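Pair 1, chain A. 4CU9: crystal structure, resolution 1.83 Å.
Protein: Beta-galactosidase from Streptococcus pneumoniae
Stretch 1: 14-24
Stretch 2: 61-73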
# COMPACT_ATOMS: atom_id res chain seq x y z
N GLU A 14 -14.19 -9.79 3.54
CA GLU A 14 -15.02 -9.78 2.31
C GLU A 14 -14.34 -10.74 1.34
O GLU A 14 -13.31 -11.35 1.67
CB GLU A 14 -15.17 -8.36 1.72
N ASN A 15 -14.93 -10.92 0.17
CA ASN A 15 -14.47 -11.96 -0.72
C ASN A 15 -13.63 -11.41 -1.89
O ASN A 15 -13.11 -12.17 -2.69
CB ASN A 15 -15.66 -12.80 -1.19
CG ASN A 15 -16.15 -13.74 -0.11
OD1 ASN A 15 -15.49 -14.73 0.20
ND2 ASN A 15 -17.31 -13.45 0.46
N SER A 16 -13.45 -10.09 -1.91
CA SER A 16 -12.70 -9.39 -2.96
C SER A 16 -11.28 -8.97 -2.50
O SER A 16 -10.79 -9.42 -1.47
CB SER A 16 -13.49 -8.15 -3.38
OG SER A 16 -12.92 -7.60 -4.56
N ASN A 17 -10.63 -8.10 -3.28
CA ASN A 17 -9.23 -7.72 -3.01
C ASN A 17 -9.01 -7.23 -1.59
O ASN A 17 -9.87 -6.53 -1.00
CB ASN A 17 -8.72 -6.66 -3.96
CG ASN A 17 -8.77 -7.05 -5.43
OD1 ASN A 17 -8.72 -8.22 -5.81
ND2 ASN A 17 -8.76 -6.02 -6.27
N GLN A 18 -7.86 -7.60 -1.04
CA GLN A 18 -7.51 -7.28 0.35
C GLN A 18 -6.31 -6.35 0.43
O GLN A 18 -5.22 -6.70 -0.03
CB GLN A 18 -7.19 -8.58 1.11
CG GLN A 18 -6.81 -8.34 2.55
CD GLN A 18 -7.95 -7.70 3.35
OE1 GLN A 18 -9.00 -8.31 3.52
NE2 GLN A 18 -7.78 -6.46 3.79
N ALA A 19 -6.53 -5.17 1.02
CA ALA A 19 -5.47 -4.22 1.19
C ALA A 19 -4.63 -4.70 2.35
O ALA A 19 -5.11 -5.40 3.24
CB ALA A 19 -6.01 -2.83 1.45
N PHE A 20 -3.34 -4.40 2.29
CA PHE A 20 -2.41 -4.75 3.38
C PHE A 20 -1.36 -3.70 3.57
O PHE A 20 -1.02 -2.95 2.61
CB PHE A 20 -1.78 -6.15 3.19
CG PHE A 20 -0.81 -6.19 2.06
CD1 PHE A 20 -1.25 -6.40 0.78
CD2 PHE A 20 0.51 -5.91 2.29
CE1 PHE A 20 -0.32 -6.40 -0.27
CE2 PHE A 20 1.42 -5.88 1.26
CZ PHE A 20 0.99 -6.12 -0.02
N ALA A 21 -0.76 -3.70 4.77
CA ALA A 21 0.36 -2.84 5.07
C ALA A 21 1.36 -3.43 6.07
O ALA A 21 1.00 -4.23 6.92
CB ALA A 21 -0.10 -1.46 5.52
N SER A 22 2.62 -3.04 5.92
CA SER A 22 3.65 -3.40 6.89
C SER A 22 3.34 -2.86 8.30
O SER A 22 3.66 -3.53 9.29
CB SER A 22 5.03 -2.94 6.41
OG SER A 22 5.14 -1.55 6.25
N ALA A 23 2.81 -1.64 8.35
CA ALA A 23 2.37 -1.01 9.60
C ALA A 23 1.19 -0.08 9.39
O ALA A 23 1.05 0.49 8.33
CB ALA A 23 3.50 -0.21 10.22
N THR A 24 0.35 0.09 10.42
CA THR A 24 -0.80 0.95 10.30
C THR A 24 -1.10 1.53 11.69
O THR A 24 -0.94 0.82 12.69
CB THR A 24 -2.05 0.18 9.80
OG1 THR A 24 -1.85 -0.35 8.49
CG2 THR A 24 -3.30 1.03 9.80
N GLU A 61 10.91 3.63 5.98
CA GLU A 61 10.20 2.76 5.05
C GLU A 61 8.88 2.24 5.59
O GLU A 61 8.79 1.86 6.74
CB GLU A 61 11.08 1.58 4.64
CG GLU A 61 10.38 0.62 3.68
CD GLU A 61 11.29 -0.52 3.24
OE1 GLU A 61 12.36 -0.21 2.70
OE2 GLU A 61 10.93 -1.69 3.37
N VAL A 62 7.85 2.25 4.74
CA VAL A 62 6.59 1.57 5.00
C VAL A 62 6.10 1.07 3.64
O VAL A 62 6.30 1.74 2.63
CB VAL A 62 5.57 2.50 5.71
CG1 VAL A 62 5.30 3.77 4.93
CG2 VAL A 62 4.26 1.81 6.04
N SER A 63 5.48 -0.11 3.63
CA SER A 63 4.87 -0.67 2.44
C SER A 63 3.39 -0.86 2.60
O SER A 63 2.89 -1.23 3.69
CB SER A 63 5.50 -2.02 2.10
OG SER A 63 6.88 -1.87 1.92
N ALA A 64 2.67 -0.56 1.53
CA ALA A 64 1.23 -0.82 1.51
C ALA A 64 0.87 -1.35 0.14
O ALA A 64 1.52 -1.00 -0.89
CB ALA A 64 0.45 0.41 1.90
N GLY A 65 -0.06 -2.29 0.11
CA GLY A 65 -0.42 -2.94 -1.13
C GLY A 65 -1.78 -3.60 -1.20
O GLY A 65 -2.62 -3.44 -0.28
N VAL A 66 -1.99 -4.34 -2.27
CA VAL A 66 -3.23 -5.11 -2.48
C VAL A 66 -2.92 -6.53 -2.88
O VAL A 66 -2.08 -6.79 -3.76
CB VAL A 66 -4.16 -4.46 -3.53
CG1 VAL A 66 -5.43 -5.27 -3.75
CG2 VAL A 66 -4.49 -2.99 -3.20
N ILE A 67 -3.56 -7.45 -2.18
CA ILE A 67 -3.69 -8.85 -2.59
C ILE A 67 -4.97 -9.03 -3.43
O ILE A 67 -6.07 -8.75 -2.97
CB ILE A 67 -3.82 -9.76 -1.36
CG1 ILE A 67 -2.58 -9.64 -0.48
CG2 ILE A 67 -4.00 -11.21 -1.80
CD1 ILE A 67 -2.81 -10.07 0.96
N PHE A 68 -4.81 -9.56 -4.63
CA PHE A 68 -5.90 -9.80 -5.54
C PHE A 68 -6.66 -11.06 -5.16
O PHE A 68 -6.07 -12.12 -5.02
CB PHE A 68 -5.37 -9.90 -6.98
CG PHE A 68 -4.56 -8.71 -7.40
CD1 PHE A 68 -5.01 -7.43 -7.12
CD2 PHE A 68 -3.33 -8.87 -8.03
CE1 PHE A 68 -4.24 -6.33 -7.46
CE2 PHE A 68 -2.58 -7.77 -8.40
CZ PHE A 68 -3.03 -6.51 -8.09
N ARG A 69 -7.96 -10.90 -4.96
CA ARG A 69 -8.86 -12.01 -4.60
C ARG A 69 -10.18 -11.88 -5.33
O ARG A 69 -10.62 -10.79 -5.68
CB ARG A 69 -9.15 -11.99 -3.11
CG ARG A 69 -7.89 -12.10 -2.27
CD ARG A 69 -8.14 -11.74 -0.83
NE ARG A 69 -8.76 -12.81 -0.09
CZ ARG A 69 -10.05 -12.88 0.23
NH1 ARG A 69 -10.92 -11.96 -0.16
NH2 ARG A 69 -10.50 -13.91 0.95
N GLU A 70 -10.82 -13.01 -5.54
CA GLU A 70 -12.16 -13.03 -6.11
C GLU A 70 -12.88 -14.21 -5.46
O GLU A 70 -12.29 -15.30 -5.36
CB GLU A 70 -12.06 -13.20 -7.63
CG GLU A 70 -13.38 -13.08 -8.38
CD GLU A 70 -13.73 -11.65 -8.68
OE1 GLU A 70 -14.06 -10.92 -7.72
OE2 GLU A 70 -13.68 -11.26 -9.87
N ASN A 71 -14.12 -13.98 -5.03
CA ASN A 71 -14.95 -15.01 -4.42
C ASN A 71 -14.15 -15.72 -3.34
O ASN A 71 -14.17 -16.96 -3.24
CB ASN A 71 -15.44 -16.03 -5.48
CG ASN A 71 -16.09 -15.38 -6.70
OD1 ASN A 71 -15.91 -15.82 -7.84
ND2 ASN A 71 -16.82 -14.33 -6.47
N GLY A 72 -13.40 -14.94 -2.57
CA GLY A 72 -12.67 -15.45 -1.41
C GLY A 72 -11.36 -16.17 -1.66
O GLY A 72 -10.75 -16.71 -0.72
N LYS A 73 -10.87 -16.18 -2.90
CA LYS A 73 -9.64 -16.92 -3.19
C LYS A 73 -8.64 -15.99 -3.85
O LYS A 73 -9.03 -15.12 -4.63
CB LYS A 73 -9.94 -18.14 -4.06
CG LYS A 73 -11.13 -18.91 -3.49
CD LYS A 73 -11.36 -20.28 -4.11
CE LYS A 73 -12.66 -20.33 -4.88
NZ LYS A 73 -12.52 -19.54 -6.13

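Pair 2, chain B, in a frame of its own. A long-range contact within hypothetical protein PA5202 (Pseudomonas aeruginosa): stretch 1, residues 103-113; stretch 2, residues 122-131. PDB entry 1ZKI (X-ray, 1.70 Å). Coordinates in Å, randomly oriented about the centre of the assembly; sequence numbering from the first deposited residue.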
# COMPACT_ATOMS: atom_id res chain seq x y z
N ALA B 103 8.24 -12.20 1.21
CA ALA B 103 9.08 -12.65 2.33
C ALA B 103 10.43 -13.06 1.77
O ALA B 103 10.57 -14.16 1.23
CB ALA B 103 8.41 -13.79 3.07
N GLY B 104 11.41 -12.16 1.86
CA GLY B 104 12.76 -12.45 1.41
C GLY B 104 13.61 -12.95 2.57
O GLY B 104 13.13 -12.99 3.71
N ARG B 105 14.86 -13.31 2.30
CA ARG B 105 15.75 -13.78 3.37
C ARG B 105 16.09 -12.66 4.36
O ARG B 105 16.32 -12.92 5.54
CB ARG B 105 17.02 -14.47 2.81
CG ARG B 105 17.98 -13.57 2.01
CD ARG B 105 18.93 -14.38 1.10
NE ARG B 105 20.00 -15.09 1.80
CZ ARG B 105 21.13 -15.52 1.22
NH1 ARG B 105 22.05 -16.17 1.94
NH2 ARG B 105 21.36 -15.28 -0.07
N ARG B 106 16.08 -11.41 3.89
CA ARG B 106 16.49 -10.29 4.73
C ARG B 106 15.39 -9.27 5.03
O ARG B 106 15.45 -8.57 6.05
CB ARG B 106 17.69 -9.59 4.11
CG ARG B 106 18.96 -10.41 4.18
CD ARG B 106 20.10 -9.70 3.50
NE ARG B 106 20.12 -8.27 3.83
CZ ARG B 106 20.95 -7.40 3.28
NH1 ARG B 106 21.85 -7.80 2.37
NH2 ARG B 106 20.90 -6.12 3.63
N SER B 107 14.38 -9.20 4.17
CA SER B 107 13.29 -8.27 4.40
C SER B 107 11.94 -8.83 3.99
O SER B 107 11.86 -9.74 3.16
CB SER B 107 13.56 -6.94 3.69
OG SER B 107 13.62 -7.12 2.29
N LEU B 108 10.90 -8.27 4.59
CA LEU B 108 9.54 -8.59 4.23
C LEU B 108 8.80 -7.30 3.91
O LEU B 108 9.03 -6.28 4.55
CB LEU B 108 8.80 -9.33 5.36
CG LEU B 108 9.39 -10.60 5.98
CD1 LEU B 108 10.18 -10.25 7.24
CD2 LEU B 108 8.28 -11.58 6.30
N VAL B 109 7.93 -7.35 2.91
CA VAL B 109 7.05 -6.24 2.60
C VAL B 109 5.63 -6.65 2.96
O VAL B 109 5.18 -7.77 2.62
CB VAL B 109 7.12 -5.85 1.12
CG1 VAL B 109 6.25 -4.62 0.84
CG2 VAL B 109 8.57 -5.61 0.71
N VAL B 110 4.92 -5.75 3.63
CA VAL B 110 3.59 -6.06 4.16
C VAL B 110 2.65 -4.90 3.88
O VAL B 110 3.09 -3.74 3.90
CB VAL B 110 3.62 -6.29 5.71
CG1 VAL B 110 2.28 -6.84 6.22
CG2 VAL B 110 4.74 -7.23 6.10
N GLU B 111 1.39 -5.20 3.54
CA GLU B 111 0.37 -4.16 3.41
C GLU B 111 -0.70 -4.42 4.45
O GLU B 111 -0.79 -5.53 4.98
CB GLU B 111 -0.24 -4.13 2.00
CG GLU B 111 -1.08 -5.35 1.66
CD GLU B 111 -1.89 -5.19 0.35
OE1 GLU B 111 -1.99 -4.07 -0.19
OE2 GLU B 111 -2.42 -6.21 -0.14
N ALA B 112 -1.50 -3.40 4.75
CA ALA B 112 -2.59 -3.58 5.71
C ALA B 112 -3.70 -2.59 5.44
O ALA B 112 -3.47 -1.53 4.86
CB ALA B 112 -2.09 -3.45 7.16
N GLU B 113 -4.92 -2.97 5.80
CA GLU B 113 -6.05 -2.06 5.72
C GLU B 113 -6.81 -2.12 7.04
O GLU B 113 -6.84 -3.17 7.70
CB GLU B 113 -6.99 -2.39 4.55
CG GLU B 113 -7.61 -3.76 4.62
CD GLU B 113 -8.73 -3.96 3.59
OE1 GLU B 113 -9.51 -4.92 3.77
OE2 GLU B 113 -8.84 -3.15 2.65
N ALA B 122 -8.24 3.21 6.97
CA ALA B 122 -6.81 3.52 6.73
C ALA B 122 -6.18 2.42 5.89
O ALA B 122 -6.71 1.31 5.81
CB ALA B 122 -6.05 3.69 8.05
N LYS B 123 -5.08 2.75 5.23
CA LYS B 123 -4.38 1.78 4.39
C LYS B 123 -2.90 2.07 4.56
O LYS B 123 -2.50 3.24 4.67
CB LYS B 123 -4.76 1.95 2.92
CG LYS B 123 -4.10 0.93 1.98
CD LYS B 123 -4.88 -0.39 2.00
CE LYS B 123 -4.00 -1.62 1.78
NZ LYS B 123 -3.63 -1.83 0.38
N GLY B 124 -2.09 1.02 4.62
CA GLY B 124 -0.63 1.25 4.71
C GLY B 124 0.22 0.15 4.14
O GLY B 124 -0.29 -0.91 3.76
N GLN B 125 1.53 0.41 4.12
CA GLN B 125 2.52 -0.49 3.54
C GLN B 125 3.79 -0.25 4.31
O GLN B 125 4.13 0.89 4.59
CB GLN B 125 2.72 -0.10 2.07
CG GLN B 125 3.64 -0.99 1.27
CD GLN B 125 3.75 -0.52 -0.18
OE1 GLN B 125 4.85 -0.26 -0.68
NE2 GLN B 125 2.60 -0.36 -0.84
N GLY B 126 4.48 -1.33 4.66
CA GLY B 126 5.74 -1.22 5.43
C GLY B 126 6.73 -2.31 5.10
O GLY B 126 6.43 -3.27 4.36
N THR B 127 7.92 -2.18 5.69
CA THR B 127 9.03 -3.06 5.40
C THR B 127 9.55 -3.52 6.74
O THR B 127 9.75 -2.71 7.65
CB THR B 127 10.14 -2.33 4.64
OG1 THR B 127 9.56 -1.53 3.60
CG2 THR B 127 11.17 -3.32 4.02
N PHE B 128 9.76 -4.83 6.85
CA PHE B 128 10.30 -5.44 8.07
C PHE B 128 11.66 -6.05 7.78
O PHE B 128 11.94 -6.49 6.65
CB PHE B 128 9.31 -6.52 8.57
CG PHE B 128 8.15 -5.96 9.34
CD1 PHE B 128 8.04 -6.19 10.70
CD2 PHE B 128 7.17 -5.19 8.71
CE1 PHE B 128 6.97 -5.68 11.43
CE2 PHE B 128 6.10 -4.65 9.44
CZ PHE B 128 6.00 -4.90 10.80
N ALA B 129 12.53 -6.07 8.79
CA ALA B 129 13.83 -6.70 8.63
C ALA B 129 13.71 -8.08 9.25
O ALA B 129 13.20 -8.23 10.37
CB ALA B 129 14.91 -5.88 9.32
N GLN B 130 14.10 -9.10 8.49
CA GLN B 130 14.10 -10.48 8.96
C GLN B 130 15.29 -10.67 9.89
O GLN B 130 16.44 -10.50 9.47
CB GLN B 130 14.17 -11.46 7.78
CG GLN B 130 14.14 -12.94 8.17
CD GLN B 130 12.82 -13.34 8.79
OE1 GLN B 130 11.79 -13.34 8.13
NE2 GLN B 130 12.85 -13.70 10.09
N LEU B 131 15.02 -10.98 11.16
CA LEU B 131 16.09 -11.26 12.12
C LEU B 131 16.37 -12.76 12.17
O LEU B 131 15.65 -13.56 11.55
CB LEU B 131 15.75 -10.72 13.51
CG LEU B 131 15.47 -9.21 13.60
CD1 LEU B 131 15.22 -8.79 15.04
CD2 LEU B 131 16.60 -8.37 12.98
O HOH W 1 11.21 -13.78 5.58

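An antiparallel pair of β-strands fixes its backbone by a repeating pattern of hydrogen bonds and leaves the side chains to settle the rest. Pair 1 and pair 2 illustrate the principle well: fourteen central residues superpose with an RMSD of 0.7 Å, and the strands run at 155° and 156° to each other.

The shared ladder is clearest at its glycine. A:Phe20 matches B:Val110, and A:Gly65 matches B:Gly126. In pair 1, A:Phe20 N donates to A:Gly65 O and A:Gly65 N to A:Phe20 O, both at 2.8 Å; in pair 2, B:Val110 N reaches B:Gly126 O at 3.0 Å and B:Gly126 N reaches B:Val110 O at 2.9 Å. One rung along, A:Gln18 and A:Ile67 exchange the same two bonds as B:Leu108 and B:Phe128.

The matched glycines meet different neighbours. The A:Phe20 ring, with chi1 p, lies across its partner strand, and A:Gly65 CA sits over one face, 3.9 Å from the centroid of the A:Phe20 ring. A CB on A:Gly65 would clash with A:Phe20 CZ at 2.6 Å, so the bare backbone makes room for the ring. In pair 2 the aromatic residue is on the other strand: B:Phe128, at the position of A:Ile67, meets the smaller B:Val110, with B:Val110 CG2 4.1 Å from B:Phe128 CD2. Pair 1 joins the same two positions through A:Phe20 CD1 and A:Ile67 CG1, 3.7 Å apart. Aromatic and aliphatic partners have thus changed strands.

On the face carrying A:Ala21 and A:Ala64, the contact is slight, their CB atoms lying 4.1 Å apart. The matching B:Glu111 instead reaches diagonally to B:Lys123, the counterpart of A:Val62, in a salt bridge of 2.8 Å between B:Glu111 OE1 and B:Lys123 NZ.

Towards one end, A:Ser22 and B:Ala112 coincide, but the rung is built differently. B:Gly124 N donates to the backbone B:Ala112 O at 2.9 Å, whereas A:Ser63 N donates to the side-chain A:Ser22 OG at 3.0 Å; a hydroxyl has taken the place of a carbonyl.

At the other end, A:Arg69 and B:Gln130 match, and both CA-to-CB bonds point toward the opposing stretch. A:Arg69 NH1 donates to A:Glu14 O at 3.1 Å and to A:Ser16 O at 2.9 Å, tying down the loop directly. The shorter B:Gln130 works through water 1, which donates to B:Gln130 OE1 at 2.7 Å and to B:Gly104 O at 2.8 Å. One backbone frame therefore accommodates quite different chemistry.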